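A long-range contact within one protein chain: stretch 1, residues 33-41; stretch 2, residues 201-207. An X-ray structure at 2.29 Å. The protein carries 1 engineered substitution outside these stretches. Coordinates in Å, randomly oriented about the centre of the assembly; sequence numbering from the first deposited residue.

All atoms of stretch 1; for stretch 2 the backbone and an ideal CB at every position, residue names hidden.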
ATOM      1  N   ALA A  33     -11.301  -5.293  -0.572  1.00 50.83           N
ATOM      2  CA  ALA A  33     -10.272  -4.355  -0.976  1.00 47.75           C
ATOM      3  C   ALA A  33      -8.884  -4.738  -0.437  1.00 51.62           C
ATOM      4  O   ALA A  33      -7.894  -4.902  -1.216  1.00 52.43           O
ATOM      5  CB  ALA A  33     -10.641  -2.905  -0.612  1.00 44.88           C
ATOM      6  N   ALA A  34      -8.834  -4.978   0.862  1.00 44.53           N
ATOM      7  CA  ALA A  34      -7.624  -5.485   1.470  1.00 46.81           C
ATOM      8  C   ALA A  34      -7.187  -6.829   0.859  1.00 48.11           C
ATOM      9  O   ALA A  34      -5.975  -7.080   0.667  1.00 51.44           O
ATOM     10  CB  ALA A  34      -7.810  -5.577   2.971  1.00 43.86           C
ATOM     11  N   LEU A  35      -8.137  -7.701   0.517  1.00 44.88           N
ATOM     12  CA  LEU A  35      -7.728  -8.998   0.007  1.00 46.64           C
ATOM     13  C   LEU A  35      -7.077  -8.829  -1.359  1.00 50.98           C
ATOM     14  O   LEU A  35      -5.956  -9.290  -1.562  1.00 47.57           O
ATOM     15  CB  LEU A  35      -8.869 -10.036   0.012  1.00 48.93           C
ATOM     16  CG  LEU A  35      -9.266 -10.680   1.350  1.00 59.13           C
ATOM     17  CD1 LEU A  35     -10.543 -11.513   1.205  1.00 56.27           C
ATOM     18  CD2 LEU A  35      -8.151 -11.498   2.037  1.00 49.03           C
ATOM     19  N   LEU A  36      -7.746  -8.105  -2.266  1.00 42.26           N
ATOM     20  CA  LEU A  36      -7.194  -7.762  -3.558  1.00 42.02           C
ATOM     21  C   LEU A  36      -5.731  -7.243  -3.476  1.00 54.03           C
ATOM     22  O   LEU A  36      -4.808  -7.777  -4.116  1.00 58.87           O
ATOM     23  CB  LEU A  36      -8.041  -6.650  -4.128  1.00 48.26           C
ATOM     24  CG  LEU A  36      -8.500  -6.477  -5.570  1.00 58.65           C
ATOM     25  CD1 LEU A  36      -8.341  -5.007  -5.980  1.00 54.42           C
ATOM     26  CD2 LEU A  36      -7.875  -7.436  -6.586  1.00 55.22           C
ATOM     27  N   ILE A  37      -5.531  -6.193  -2.681  1.00 47.35           N
ATOM     28  CA  ILE A  37      -4.261  -5.526  -2.571  1.00 43.91           C
ATOM     29  C   ILE A  37      -3.175  -6.502  -2.082  1.00 47.57           C
ATOM     30  O   ILE A  37      -2.153  -6.633  -2.734  1.00 44.55           O
ATOM     31  CB  ILE A  37      -4.406  -4.301  -1.660  1.00 49.09           C
ATOM     32  CG1 ILE A  37      -5.209  -3.196  -2.357  1.00 38.62           C
ATOM     33  CG2 ILE A  37      -3.068  -3.720  -1.263  1.00 36.90           C
ATOM     34  CD1 ILE A  37      -5.504  -2.072  -1.392  1.00 46.33           C
ATOM     35  N   CYS A  38      -3.422  -7.231  -0.995  1.00 43.80           N
ATOM     36  CA  CYS A  38      -2.494  -8.286  -0.521  1.00 56.86           C
ATOM     37  C   CYS A  38      -2.237  -9.476  -1.483  1.00 57.29           C
ATOM     38  O   CYS A  38      -1.106  -9.920  -1.621  1.00 53.49           O
ATOM     39  CB  CYS A  38      -2.912  -8.796   0.884  1.00 58.07           C
ATOM     40  SG  CYS A  38      -2.856  -7.465   2.141  1.00 62.73           S
ATOM     41  N   HIS A  39      -3.264  -9.981  -2.166  1.00 53.53           N
ATOM     42  CA  HIS A  39      -3.062 -11.155  -3.019  1.00 60.29           C
ATOM     43  C   HIS A  39      -2.280 -10.807  -4.308  1.00 64.76           C
ATOM     44  O   HIS A  39      -1.741 -11.678  -4.975  1.00 62.12           O
ATOM     45  CB  HIS A  39      -4.403 -11.802  -3.371  1.00 62.84           C
ATOM     46  CG  HIS A  39      -5.060 -12.504  -2.224  1.00 72.52           C
ATOM     47  ND1 HIS A  39      -4.402 -12.797  -1.042  1.00 69.13           N
ATOM     48  CD2 HIS A  39      -6.313 -13.008  -2.092  1.00 77.43           C
ATOM     49  CE1 HIS A  39      -5.231 -13.430  -0.227  1.00 74.41           C
ATOM     50  NE2 HIS A  39      -6.395 -13.577  -0.841  1.00 69.45           N
ATOM     51  N   SER A  40      -2.222  -9.527  -4.650  1.00 57.00           N
ATOM     52  CA  SER A  40      -1.501  -9.083  -5.823  1.00 58.06           C
ATOM     53  C   SER A  40       0.026  -9.098  -5.680  1.00 57.94           C
ATOM     54  O   SER A  40       0.710  -8.865  -6.652  1.00 68.45           O
ATOM     55  CB  SER A  40      -1.907  -7.665  -6.144  1.00 51.49           C
ATOM     56  OG  SER A  40      -1.191  -6.706  -5.312  1.00 54.97           O
ATOM     57  N   LYS A  41       0.567  -9.326  -4.502  1.00 56.83           N
ATOM     58  CA  LYS A  41       2.058  -9.213  -4.338  1.00 63.50           C
ATOM     59  C   LYS A  41       2.673 -10.461  -3.793  1.00 54.74           C
ATOM     60  O   LYS A  41       1.964 -11.315  -3.312  1.00 74.20           O
ATOM     61  CB  LYS A  41       2.465  -8.007  -3.466  1.00 60.34           C
ATOM     62  CG  LYS A  41       1.874  -6.668  -3.915  1.00 55.36           C
ATOM     63  CD  LYS A  41       2.537  -6.128  -5.203  1.00 67.05           C
ATOM     64  CE  LYS A  41       1.674  -5.106  -5.985  1.00 58.54           C
ATOM     65  NZ  LYS A  41       0.495  -4.651  -5.171  1.00 80.86           N
ATOM     66  N   UNK A 201      11.674 -10.958  -1.965  1.00 62.75           N
ATOM     67  CA  UNK A 201      10.274 -11.019  -2.403  1.00 62.13           C
ATOM     68  C   UNK A 201       9.523  -9.779  -1.924  1.00 59.76           C
ATOM     69  O   UNK A 201      10.021  -9.036  -1.088  1.00 57.85           O
ATOM     70  CB  UNK A 201       9.596 -12.287  -1.880  1.00 62.13           C
ATOM     71  N   UNK A 202       8.345  -9.566  -2.496  1.00 49.60           N
ATOM     72  CA  UNK A 202       7.415  -8.569  -2.049  1.00 52.62           C
ATOM     73  C   UNK A 202       6.607  -9.137  -0.917  1.00 49.39           C
ATOM     74  O   UNK A 202       6.374 -10.299  -0.897  1.00 51.07           O
ATOM     75  CB  UNK A 202       6.513  -8.096  -3.191  1.00 52.62           C
ATOM     76  N   UNK A 203       6.204  -8.292   0.035  1.00 52.12           N
ATOM     77  CA  UNK A 203       5.385  -8.647   1.186  1.00 40.72           C
ATOM     78  C   UNK A 203       4.391  -7.482   1.379  1.00 48.70           C
ATOM     79  O   UNK A 203       4.575  -6.414   0.806  1.00 52.96           O
ATOM     80  CB  UNK A 203       6.236  -8.892   2.434  1.00 40.72           C
ATOM     81  N   UNK A 204       3.316  -7.718   2.120  1.00 44.06           N
ATOM     82  CA  UNK A 204       2.391  -6.699   2.555  1.00 45.98           C
ATOM     83  C   UNK A 204       2.038  -7.009   3.962  1.00 47.06           C
ATOM     84  O   UNK A 204       2.236  -8.114   4.389  1.00 46.19           O
ATOM     85  CB  UNK A 204       1.147  -6.622   1.668  1.00 45.98           C
ATOM     86  N   UNK A 205       1.427  -6.048   4.634  1.00 44.89           N
ATOM     87  CA  UNK A 205       1.160  -6.078   6.043  1.00 51.77           C
ATOM     88  C   UNK A 205      -0.019  -5.139   6.124  1.00 47.02           C
ATOM     89  O   UNK A 205      -0.018  -4.078   5.508  1.00 50.88           O
ATOM     90  CB  UNK A 205       2.349  -5.671   6.916  1.00 51.77           C
ATOM     91  N   UNK A 206      -1.017  -5.552   6.875  1.00 48.75           N
ATOM     92  CA  UNK A 206      -2.187  -4.779   7.139  1.00 51.21           C
ATOM     93  C   UNK A 206      -2.050  -4.285   8.533  1.00 49.80           C
ATOM     94  O   UNK A 206      -1.594  -4.999   9.369  1.00 58.10           O
ATOM     95  CB  UNK A 206      -3.476  -5.577   6.934  1.00 51.21           C
ATOM     96  N   UNK A 207      -2.418  -3.036   8.759  1.00 54.57           N
ATOM     97  CA  UNK A 207      -2.279  -2.339  10.025  1.00 47.09           C
ATOM     98  C   UNK A 207      -3.569  -1.556  10.301  1.00 56.16           C
ATOM     99  O   UNK A 207      -4.264  -1.049   9.354  1.00 50.60           O
ATOM    100  CB  UNK A 207      -1.062  -1.412  10.008  1.00 47.09           C
TER

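Stretch 2 is an extended strand that runs nearly antiparallel to the helix of stretch 1, at 159°, with a closest approach of the axes of 8.8 Å. Alternation along a strand sends every second CB toward stretch 1, so positions 202, 204 and 206 carry the contact.

At position 201 the ideal CB finds nothing of stretch 1 within 5.5 Å, so this contact sets no preference. The residue is K201, its chain extended beyond CB and making no contact with stretch 1.

Position 202 points toward stretch 1, and its ideal CB lies 4.1 Å from K41 CB. What waits there is the aliphatic part of a lysine whose amine is already engaged: K41 NZ donates to S40 OG at 2.7 Å. An apolar chain of moderate length, such as leucine, isoleucine or methionine, could lie along those methylenes. The residue is L202; L202 CD2 comes within 3.6 Å of K41 CD, so that the lysine serves here as a hydrocarbon surface.

Position 203 faces away, and its phi/psi of -140/162 is ordinary for a strand and open to most residues. The backbone therefore does not demand the glycine found there; G203 simply adds no side chain on the far side.

Position 204 lies close over C38: its CA is 6.0 Å from C38 CA, and its ideal CB is 4.1 Å from C38 SG and 5.5 Å from K41 CB. With so little depth, a small or beta-branched residue is favoured; alanine, serine, valine or threonine could all be considered. The residue is T204, with chi1 in the p well. T204 OG1 lies 3.5 Å from C38 SG, and T204 CG2 4.3 Å from K41 CB, so the two branches meet a sulfur and a methylene respectively.

Position 205 again turns away, and stretch 1 sets no limit on its side chain. R205 makes no contact with stretch 1.

Position 206 points toward the helix where the gap is wider: its CA is 7.9 Å from A34 CA, and its ideal CB is still 5.2 Å from C38 SG. The small A34 leaves room for a longer apolar chain, leucine, isoleucine or methionine, to cross the space. The residue is I206, with chi1 m and chi2 t, and I206 CD1 comes to 3.7 Å from C38 SG and 4.4 Å from A34 CB.

Position 207 is out of reach, so many residues would serve; it is L207.

Stretch 2 (201-207) KLGTRIL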
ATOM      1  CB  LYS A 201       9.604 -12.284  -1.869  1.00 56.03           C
ATOM      2  CG  LYS A 201       9.721 -12.396  -0.353  1.00 61.09           C
ATOM      3  CD  LYS A 201       9.010 -13.609   0.238  1.00 71.66           C
ATOM      4  CE  LYS A 201       9.303 -13.693   1.730  1.00 76.29           C
ATOM      5  NZ  LYS A 201       8.548 -14.752   2.474  1.00 87.72           N
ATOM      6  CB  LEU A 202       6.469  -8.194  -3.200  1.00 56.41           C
ATOM      7  CG  LEU A 202       6.793  -6.908  -3.967  1.00 63.62           C
ATOM      8  CD1 LEU A 202       8.271  -6.696  -4.144  1.00 69.39           C
ATOM      9  CD2 LEU A 202       6.098  -6.793  -5.328  1.00 61.06           C
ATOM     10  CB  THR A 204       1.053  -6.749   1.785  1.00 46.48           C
ATOM     11  OG1 THR A 204       0.560  -8.081   1.823  1.00 49.92           O
ATOM     12  CG2 THR A 204       1.309  -6.374   0.345  1.00 46.73           C
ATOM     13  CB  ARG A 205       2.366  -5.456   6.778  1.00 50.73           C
ATOM     14  CG  ARG A 205       2.172  -5.082   8.205  1.00 60.67           C
ATOM     15  CD  ARG A 205       3.462  -4.522   8.847  1.00 48.47           C
ATOM     16  NE  ARG A 205       4.619  -4.770   8.001  1.00 65.17           N
ATOM     17  CZ  ARG A 205       5.723  -5.359   8.430  1.00 72.62           C
ATOM     18  NH1 ARG A 205       5.794  -5.755   9.700  1.00 92.56           N
ATOM     19  NH2 ARG A 205       6.764  -5.535   7.621  1.00 56.01           N
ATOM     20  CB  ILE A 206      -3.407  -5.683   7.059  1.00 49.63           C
ATOM     21  CG1 ILE A 206      -3.577  -6.136   5.608  1.00 50.59           C
ATOM     22  CG2 ILE A 206      -4.592  -4.970   7.642  1.00 51.88           C
ATOM     23  CD1 ILE A 206      -4.570  -7.276   5.360  1.00 60.52           C
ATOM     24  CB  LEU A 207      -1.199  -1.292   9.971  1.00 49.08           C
ATOM     25  CG  LEU A 207       0.216  -1.849   9.728  1.00 67.60           C
ATOM     26  CD1 LEU A 207       1.227  -0.738   9.496  1.00 50.65           C
ATOM     27  CD2 LEU A 207       0.610  -2.732  10.895  1.00 59.13           C
TER
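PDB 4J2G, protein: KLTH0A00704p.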